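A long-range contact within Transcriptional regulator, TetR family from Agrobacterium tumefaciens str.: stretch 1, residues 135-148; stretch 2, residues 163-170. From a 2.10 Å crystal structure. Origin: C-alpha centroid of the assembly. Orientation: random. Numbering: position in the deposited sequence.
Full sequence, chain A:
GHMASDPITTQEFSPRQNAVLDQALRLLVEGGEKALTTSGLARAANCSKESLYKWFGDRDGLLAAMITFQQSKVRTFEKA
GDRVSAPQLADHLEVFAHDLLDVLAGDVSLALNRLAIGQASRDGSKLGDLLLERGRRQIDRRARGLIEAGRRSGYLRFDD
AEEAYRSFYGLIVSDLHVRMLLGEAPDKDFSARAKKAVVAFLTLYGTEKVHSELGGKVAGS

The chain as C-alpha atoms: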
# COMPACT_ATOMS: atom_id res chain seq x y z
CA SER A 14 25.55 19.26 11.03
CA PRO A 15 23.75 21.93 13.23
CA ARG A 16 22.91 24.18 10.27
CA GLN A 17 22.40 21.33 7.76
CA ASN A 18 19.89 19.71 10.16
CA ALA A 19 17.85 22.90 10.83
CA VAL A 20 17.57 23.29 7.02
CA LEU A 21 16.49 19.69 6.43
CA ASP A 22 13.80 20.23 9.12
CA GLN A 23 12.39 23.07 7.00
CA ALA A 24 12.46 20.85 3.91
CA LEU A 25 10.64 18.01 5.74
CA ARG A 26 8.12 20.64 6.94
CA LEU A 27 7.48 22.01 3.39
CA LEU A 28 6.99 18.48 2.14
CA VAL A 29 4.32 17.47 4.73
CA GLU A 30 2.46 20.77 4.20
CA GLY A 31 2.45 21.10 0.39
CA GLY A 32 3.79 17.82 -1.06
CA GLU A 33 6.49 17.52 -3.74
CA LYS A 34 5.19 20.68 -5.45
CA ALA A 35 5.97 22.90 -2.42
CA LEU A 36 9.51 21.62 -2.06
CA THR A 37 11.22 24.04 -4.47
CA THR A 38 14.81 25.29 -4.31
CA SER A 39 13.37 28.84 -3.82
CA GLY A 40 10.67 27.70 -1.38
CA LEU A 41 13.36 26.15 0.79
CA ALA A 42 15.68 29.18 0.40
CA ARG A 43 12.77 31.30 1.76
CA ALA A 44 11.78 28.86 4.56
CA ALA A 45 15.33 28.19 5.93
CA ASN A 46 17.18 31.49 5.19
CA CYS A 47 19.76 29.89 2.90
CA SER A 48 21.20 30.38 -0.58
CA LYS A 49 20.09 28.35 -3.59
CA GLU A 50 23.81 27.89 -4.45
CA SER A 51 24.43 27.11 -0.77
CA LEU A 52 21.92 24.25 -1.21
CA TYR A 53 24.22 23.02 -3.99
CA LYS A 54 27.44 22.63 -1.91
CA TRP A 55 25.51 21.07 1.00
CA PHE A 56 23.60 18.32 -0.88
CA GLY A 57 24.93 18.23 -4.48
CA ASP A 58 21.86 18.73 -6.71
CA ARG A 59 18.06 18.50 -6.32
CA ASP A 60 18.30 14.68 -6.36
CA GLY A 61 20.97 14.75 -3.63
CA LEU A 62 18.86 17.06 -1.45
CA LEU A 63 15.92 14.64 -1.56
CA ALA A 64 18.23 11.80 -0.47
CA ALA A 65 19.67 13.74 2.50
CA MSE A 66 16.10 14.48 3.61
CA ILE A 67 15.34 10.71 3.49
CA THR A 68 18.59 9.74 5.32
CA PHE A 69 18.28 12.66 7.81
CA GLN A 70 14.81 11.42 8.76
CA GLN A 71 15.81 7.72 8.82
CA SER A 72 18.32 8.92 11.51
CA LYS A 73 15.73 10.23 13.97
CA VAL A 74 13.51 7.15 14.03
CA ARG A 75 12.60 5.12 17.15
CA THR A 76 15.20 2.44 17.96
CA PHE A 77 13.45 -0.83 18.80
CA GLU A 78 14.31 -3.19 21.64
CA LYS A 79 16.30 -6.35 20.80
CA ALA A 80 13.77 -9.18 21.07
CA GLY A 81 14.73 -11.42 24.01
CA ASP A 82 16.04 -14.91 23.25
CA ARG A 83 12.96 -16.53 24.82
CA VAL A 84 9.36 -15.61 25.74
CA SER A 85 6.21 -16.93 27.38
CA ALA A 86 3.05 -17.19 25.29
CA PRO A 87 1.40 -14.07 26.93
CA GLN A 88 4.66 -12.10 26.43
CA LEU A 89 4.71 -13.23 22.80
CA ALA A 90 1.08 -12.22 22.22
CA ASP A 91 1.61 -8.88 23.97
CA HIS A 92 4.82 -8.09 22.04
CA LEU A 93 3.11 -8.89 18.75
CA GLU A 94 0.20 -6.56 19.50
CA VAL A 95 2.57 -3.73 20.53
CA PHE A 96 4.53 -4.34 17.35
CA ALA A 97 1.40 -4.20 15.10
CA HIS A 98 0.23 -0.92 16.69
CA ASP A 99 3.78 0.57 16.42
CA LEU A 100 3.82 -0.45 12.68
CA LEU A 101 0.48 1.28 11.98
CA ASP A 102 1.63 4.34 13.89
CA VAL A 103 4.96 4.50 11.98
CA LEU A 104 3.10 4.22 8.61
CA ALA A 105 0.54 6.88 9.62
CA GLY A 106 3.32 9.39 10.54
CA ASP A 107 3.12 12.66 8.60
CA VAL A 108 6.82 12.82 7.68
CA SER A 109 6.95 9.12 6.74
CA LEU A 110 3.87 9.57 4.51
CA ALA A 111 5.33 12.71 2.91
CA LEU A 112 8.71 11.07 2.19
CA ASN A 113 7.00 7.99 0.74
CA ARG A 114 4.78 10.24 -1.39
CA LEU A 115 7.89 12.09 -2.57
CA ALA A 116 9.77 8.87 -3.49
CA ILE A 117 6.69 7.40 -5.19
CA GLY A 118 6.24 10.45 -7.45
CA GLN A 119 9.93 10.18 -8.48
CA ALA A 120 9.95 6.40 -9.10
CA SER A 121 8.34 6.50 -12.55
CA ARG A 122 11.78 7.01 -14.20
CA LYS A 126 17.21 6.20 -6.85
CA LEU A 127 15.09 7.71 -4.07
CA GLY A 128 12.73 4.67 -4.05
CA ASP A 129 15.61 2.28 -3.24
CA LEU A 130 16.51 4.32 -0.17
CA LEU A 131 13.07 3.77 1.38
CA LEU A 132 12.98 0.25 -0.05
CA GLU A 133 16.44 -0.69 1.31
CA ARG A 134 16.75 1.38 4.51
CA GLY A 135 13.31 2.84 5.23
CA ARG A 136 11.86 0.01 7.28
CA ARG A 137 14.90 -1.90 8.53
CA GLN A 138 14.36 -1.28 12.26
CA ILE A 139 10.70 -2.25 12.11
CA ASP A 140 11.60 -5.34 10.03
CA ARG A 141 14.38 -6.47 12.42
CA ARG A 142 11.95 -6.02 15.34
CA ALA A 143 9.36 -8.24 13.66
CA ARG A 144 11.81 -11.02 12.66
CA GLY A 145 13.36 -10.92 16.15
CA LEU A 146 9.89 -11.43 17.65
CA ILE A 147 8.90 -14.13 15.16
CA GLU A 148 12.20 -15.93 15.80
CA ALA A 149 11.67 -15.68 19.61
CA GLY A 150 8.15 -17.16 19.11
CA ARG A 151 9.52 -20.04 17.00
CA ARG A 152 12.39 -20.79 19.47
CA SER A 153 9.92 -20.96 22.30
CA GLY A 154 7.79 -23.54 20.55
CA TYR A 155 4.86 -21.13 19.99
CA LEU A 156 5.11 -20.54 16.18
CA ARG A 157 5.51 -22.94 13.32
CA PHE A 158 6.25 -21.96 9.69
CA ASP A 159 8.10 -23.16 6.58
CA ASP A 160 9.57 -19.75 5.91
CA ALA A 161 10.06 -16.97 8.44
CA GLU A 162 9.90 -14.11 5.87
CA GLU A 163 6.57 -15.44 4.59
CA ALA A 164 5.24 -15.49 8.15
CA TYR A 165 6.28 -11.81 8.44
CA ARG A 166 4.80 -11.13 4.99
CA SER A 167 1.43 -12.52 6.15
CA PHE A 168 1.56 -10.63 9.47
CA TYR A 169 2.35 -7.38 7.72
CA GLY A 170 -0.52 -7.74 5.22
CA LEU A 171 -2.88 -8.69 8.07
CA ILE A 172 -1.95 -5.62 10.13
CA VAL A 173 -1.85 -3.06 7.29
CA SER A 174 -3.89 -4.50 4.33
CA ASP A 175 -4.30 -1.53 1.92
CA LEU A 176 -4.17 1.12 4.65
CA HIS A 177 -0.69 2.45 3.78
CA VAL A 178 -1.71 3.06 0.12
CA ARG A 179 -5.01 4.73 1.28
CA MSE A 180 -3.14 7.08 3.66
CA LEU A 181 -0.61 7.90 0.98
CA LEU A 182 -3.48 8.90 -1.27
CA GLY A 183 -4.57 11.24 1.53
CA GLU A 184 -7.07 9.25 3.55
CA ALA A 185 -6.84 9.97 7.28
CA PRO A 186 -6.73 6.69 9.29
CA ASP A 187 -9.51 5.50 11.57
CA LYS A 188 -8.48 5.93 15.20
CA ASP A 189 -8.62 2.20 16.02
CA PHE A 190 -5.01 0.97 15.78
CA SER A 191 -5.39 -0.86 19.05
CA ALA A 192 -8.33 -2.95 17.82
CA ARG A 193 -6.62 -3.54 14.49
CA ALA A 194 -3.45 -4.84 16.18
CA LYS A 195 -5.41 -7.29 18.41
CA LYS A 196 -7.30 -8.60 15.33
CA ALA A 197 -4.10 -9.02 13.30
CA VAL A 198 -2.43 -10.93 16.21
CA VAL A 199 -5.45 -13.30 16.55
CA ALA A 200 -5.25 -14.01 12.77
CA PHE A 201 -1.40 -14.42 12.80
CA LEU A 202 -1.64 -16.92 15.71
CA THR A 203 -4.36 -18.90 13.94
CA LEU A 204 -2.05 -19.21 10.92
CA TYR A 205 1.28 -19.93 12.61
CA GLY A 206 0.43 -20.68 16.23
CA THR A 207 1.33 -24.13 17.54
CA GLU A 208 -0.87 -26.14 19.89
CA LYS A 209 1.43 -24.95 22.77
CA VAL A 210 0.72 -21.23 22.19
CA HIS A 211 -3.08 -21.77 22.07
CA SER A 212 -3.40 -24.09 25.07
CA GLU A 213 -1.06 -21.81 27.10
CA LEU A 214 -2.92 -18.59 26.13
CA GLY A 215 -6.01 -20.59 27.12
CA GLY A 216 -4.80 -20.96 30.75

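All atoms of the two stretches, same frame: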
# COMPACT_ATOMS: atom_id res chain seq x y z
N GLY A 135 14.50 2.21 4.66
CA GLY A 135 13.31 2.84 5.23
C GLY A 135 12.58 2.08 6.32
O GLY A 135 11.93 2.69 7.16
N ARG A 136 12.67 0.75 6.33
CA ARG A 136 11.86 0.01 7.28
C ARG A 136 12.64 -1.04 8.05
O ARG A 136 12.06 -1.92 8.67
CB ARG A 136 10.67 -0.62 6.56
CG ARG A 136 9.37 -0.70 7.39
CD ARG A 136 8.30 -1.36 6.54
NE ARG A 136 8.55 -2.79 6.30
CZ ARG A 136 8.28 -3.40 5.14
NH1 ARG A 136 7.81 -2.69 4.11
NH2 ARG A 136 8.49 -4.71 5.00
N ARG A 137 13.97 -0.91 8.03
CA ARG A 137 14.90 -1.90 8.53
C ARG A 137 14.74 -2.20 10.02
O ARG A 137 14.88 -3.35 10.44
CB ARG A 137 16.32 -1.43 8.18
CG ARG A 137 17.43 -1.69 9.20
CD ARG A 137 18.74 -1.24 8.59
NE ARG A 137 18.71 -1.44 7.14
CZ ARG A 137 19.54 -0.88 6.28
NH1 ARG A 137 20.50 -0.08 6.72
NH2 ARG A 137 19.41 -1.13 4.99
N GLN A 138 14.44 -1.17 10.80
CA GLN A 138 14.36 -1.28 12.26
C GLN A 138 13.05 -1.99 12.66
O GLN A 138 13.06 -2.90 13.51
CB GLN A 138 14.50 0.09 12.97
CG GLN A 138 15.96 0.52 13.33
CD GLN A 138 16.45 -0.01 14.68
OE1 GLN A 138 17.20 0.66 15.38
NE2 GLN A 138 16.02 -1.22 15.05
N ILE A 139 11.96 -1.56 12.04
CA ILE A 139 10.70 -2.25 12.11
C ILE A 139 10.84 -3.73 11.70
O ILE A 139 10.37 -4.61 12.43
CB ILE A 139 9.60 -1.50 11.29
CG1 ILE A 139 8.87 -0.49 12.20
CG2 ILE A 139 8.57 -2.45 10.65
CD1 ILE A 139 8.11 -1.09 13.44
N ASP A 140 11.51 -3.99 10.57
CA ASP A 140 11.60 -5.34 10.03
C ASP A 140 12.43 -6.24 10.95
O ASP A 140 12.10 -7.40 11.13
CB ASP A 140 12.19 -5.34 8.63
CG ASP A 140 11.22 -4.80 7.56
OD1 ASP A 140 10.04 -4.57 7.86
OD2 ASP A 140 11.66 -4.65 6.40
N ARG A 141 13.51 -5.69 11.52
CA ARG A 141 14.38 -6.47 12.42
C ARG A 141 13.63 -6.77 13.72
O ARG A 141 13.75 -7.87 14.25
CB ARG A 141 15.72 -5.77 12.69
CG ARG A 141 16.88 -6.77 12.84
CD ARG A 141 18.20 -6.12 13.24
NE ARG A 141 19.33 -7.04 13.06
CZ ARG A 141 20.07 -7.13 11.94
NH1 ARG A 141 19.79 -6.38 10.88
NH2 ARG A 141 21.08 -8.00 11.88
N ARG A 142 12.84 -5.81 14.20
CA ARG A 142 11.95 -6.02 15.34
C ARG A 142 11.06 -7.26 15.09
O ARG A 142 11.08 -8.20 15.85
CB ARG A 142 11.08 -4.79 15.57
CG ARG A 142 10.65 -4.53 17.00
CD ARG A 142 9.82 -5.67 17.55
NE ARG A 142 10.37 -6.17 18.82
CZ ARG A 142 9.90 -5.87 20.03
NH1 ARG A 142 10.47 -6.39 21.11
NH2 ARG A 142 8.87 -5.05 20.17
N ALA A 143 10.35 -7.24 13.97
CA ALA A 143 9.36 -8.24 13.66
C ALA A 143 9.97 -9.63 13.54
O ALA A 143 9.43 -10.57 14.12
CB ALA A 143 8.60 -7.84 12.39
N ARG A 144 11.10 -9.74 12.84
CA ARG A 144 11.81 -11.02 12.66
C ARG A 144 12.34 -11.52 13.99
O ARG A 144 12.28 -12.72 14.25
CB ARG A 144 12.99 -10.89 11.70
CG ARG A 144 12.66 -10.36 10.33
CD ARG A 144 13.93 -10.48 9.46
NE ARG A 144 14.26 -9.22 8.80
CZ ARG A 144 13.77 -8.80 7.63
NH1 ARG A 144 12.89 -9.53 6.94
NH2 ARG A 144 14.15 -7.63 7.16
N GLY A 145 12.89 -10.61 14.79
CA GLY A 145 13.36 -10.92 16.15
C GLY A 145 12.26 -11.55 17.00
O GLY A 145 12.45 -12.59 17.61
N LEU A 146 11.10 -10.93 17.00
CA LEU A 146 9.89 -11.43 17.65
C LEU A 146 9.40 -12.79 17.12
O LEU A 146 9.06 -13.68 17.89
CB LEU A 146 8.80 -10.40 17.42
CG LEU A 146 7.96 -9.94 18.58
CD1 LEU A 146 8.77 -9.86 19.86
CD2 LEU A 146 7.32 -8.57 18.22
N ILE A 147 9.36 -12.94 15.80
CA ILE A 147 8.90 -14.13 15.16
C ILE A 147 9.89 -15.27 15.45
O ILE A 147 9.47 -16.40 15.71
CB ILE A 147 8.70 -13.87 13.64
CG1 ILE A 147 7.53 -12.87 13.43
CG2 ILE A 147 8.39 -15.16 12.88
CD1 ILE A 147 7.19 -12.62 11.92
N GLU A 148 11.18 -14.97 15.41
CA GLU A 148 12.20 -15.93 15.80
C GLU A 148 12.07 -16.36 17.28
O GLU A 148 12.08 -17.55 17.58
CB GLU A 148 13.59 -15.37 15.47
CG GLU A 148 14.76 -16.31 15.66
CD GLU A 148 14.46 -17.74 15.24
OE1 GLU A 148 13.69 -17.97 14.29
OE2 GLU A 148 15.04 -18.64 15.86
N GLU A 163 7.92 -15.24 5.02
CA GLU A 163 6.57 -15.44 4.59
C GLU A 163 5.60 -15.26 5.77
O GLU A 163 4.54 -14.67 5.62
CB GLU A 163 6.50 -16.83 3.97
CG GLU A 163 5.20 -17.23 3.38
CD GLU A 163 4.78 -16.49 2.11
OE1 GLU A 163 5.62 -15.93 1.37
OE2 GLU A 163 3.57 -16.53 1.84
N ALA A 164 5.99 -15.75 6.94
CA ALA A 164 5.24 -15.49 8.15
C ALA A 164 5.17 -14.00 8.40
O ALA A 164 4.12 -13.51 8.73
CB ALA A 164 5.84 -16.20 9.35
N TYR A 165 6.29 -13.29 8.26
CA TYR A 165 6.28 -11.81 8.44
C TYR A 165 5.46 -11.12 7.35
O TYR A 165 4.67 -10.19 7.63
CB TYR A 165 7.71 -11.23 8.55
CG TYR A 165 7.78 -9.70 8.68
CD1 TYR A 165 6.79 -8.98 9.37
CD2 TYR A 165 8.86 -8.97 8.16
CE1 TYR A 165 6.82 -7.60 9.51
CE2 TYR A 165 8.92 -7.55 8.32
CZ TYR A 165 7.90 -6.89 9.01
OH TYR A 165 7.89 -5.51 9.15
N ARG A 166 5.62 -11.59 6.12
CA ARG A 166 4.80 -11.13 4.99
C ARG A 166 3.28 -11.17 5.29
O ARG A 166 2.56 -10.13 5.07
CB ARG A 166 5.18 -11.87 3.66
CG ARG A 166 4.51 -11.25 2.43
CD ARG A 166 4.71 -12.07 1.11
NE ARG A 166 4.08 -11.41 -0.03
CZ ARG A 166 2.76 -11.40 -0.28
NH1 ARG A 166 1.91 -12.05 0.49
NH2 ARG A 166 2.29 -10.74 -1.31
N SER A 167 2.81 -12.32 5.77
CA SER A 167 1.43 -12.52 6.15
C SER A 167 1.02 -11.57 7.29
O SER A 167 0.00 -10.92 7.20
CB SER A 167 1.18 -13.95 6.62
OG SER A 167 1.30 -14.88 5.55
N PHE A 168 1.83 -11.49 8.33
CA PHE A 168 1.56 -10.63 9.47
C PHE A 168 1.44 -9.19 9.03
O PHE A 168 0.50 -8.48 9.42
CB PHE A 168 2.69 -10.76 10.49
CG PHE A 168 2.40 -10.17 11.85
CD1 PHE A 168 1.09 -10.12 12.37
CD2 PHE A 168 3.44 -9.67 12.63
CE1 PHE A 168 0.86 -9.61 13.66
CE2 PHE A 168 3.20 -9.18 13.93
CZ PHE A 168 1.90 -9.14 14.43
N TYR A 169 2.32 -8.78 8.14
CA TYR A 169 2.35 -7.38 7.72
C TYR A 169 1.07 -7.09 6.95
O TYR A 169 0.44 -6.04 7.17
CB TYR A 169 3.60 -7.14 6.86
CG TYR A 169 3.86 -5.70 6.48
CD1 TYR A 169 3.05 -5.02 5.57
CD2 TYR A 169 4.91 -5.01 7.05
CE1 TYR A 169 3.31 -3.67 5.26
CE2 TYR A 169 5.20 -3.69 6.73
CZ TYR A 169 4.41 -3.04 5.87
OH TYR A 169 4.76 -1.76 5.60
N GLY A 170 0.70 -7.97 6.03
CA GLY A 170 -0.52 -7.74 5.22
C GLY A 170 -1.77 -7.75 6.10
O GLY A 170 -2.71 -6.97 5.91

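Two helices, 137-148 and 163-170, meet here at a steep angle: their N-to-C directions differ by 116°, and their axes come no closer than 10.3 Å. That is a wide spacing for a helix pair, and the contact is built accordingly, with one large side chain bridging the gap. Tyr 165 gives up 123 Å² to the other stretch, more than any other residue in the contact, which buries 405 Å² in all when both sides are summed.

The packing follows a knob-into-hole rule. Tyr 165 leaves its helix with chi1 at t and enters a hole formed by Asp 140, Ala 143, Arg 144 and Ile 147, positions spaced i, i+3, i+4 and i+7 along one side of the first helix. The floor is Ala 143. Its CB lies over one face of the Tyr 165 ring, 3.6 Å from the ring centroid and 23° off the ring normal, a CH-pi contact; the nearest ring atom, Tyr 165 CE1, is 3.4 Å from Ala 143 CB. At that distance the methyl already fills the space between the backbone and the ring, so the small residue lets the aromatic plane lie close to the helix.

The apolar contacts continue toward the C-terminal end of the first stretch. Ile 147 points toward the second helix and sets its CD1 3.7 Å from Tyr 165 CB, closest to the root of the knob, while also lying obliquely to its ring. It also reaches the preceding residue, where Ile 147 CG2 and Ala 164 CB stand 4.5 Å apart, a looser touch.

Polar chemistry is concentrated at the tip of the tyrosine. Tyr 165 OH donates a hydrogen bond to Asp 140 OD1 at 2.7 Å, the one hydrogen bond between the stretches. The acceptor lies near the plane of the ring, at its edge, so the same side chain can offer a face to Ala 143 and its hydroxyl to the carboxylate. Ile 139 adds an apolar neighbour, its CG2 3.5 Å from Tyr 165 OH.

The buried carboxylate is not left to the tyrosine alone. Arg 136, at the N-cap position one turn earlier, forms a salt bridge with it, Arg 136 NE donating to Asp 140 OD1 at 2.8 Å with an N-H...acceptor angle of 158°. One oxygen thus receives both the hydroxyl from across the contact and the guanidinium from its own stretch. Arg 144 contributes charge at longer range: its NH2 is 4.0 Å from Asp 140 OD2, with the oxygen well out of the guanidinium plane.

The arginines also work as packing surfaces. Tyr 169, one turn after Tyr 165, places its CE2 over one face of the Arg 136 guanidinium, 3.5 Å from Arg 136 CZ. Arg 144 approaches the edge of the Tyr 165 ring, its NH1 4.2 Å from Tyr 165 CD2, and closes the more exposed flank of the hole.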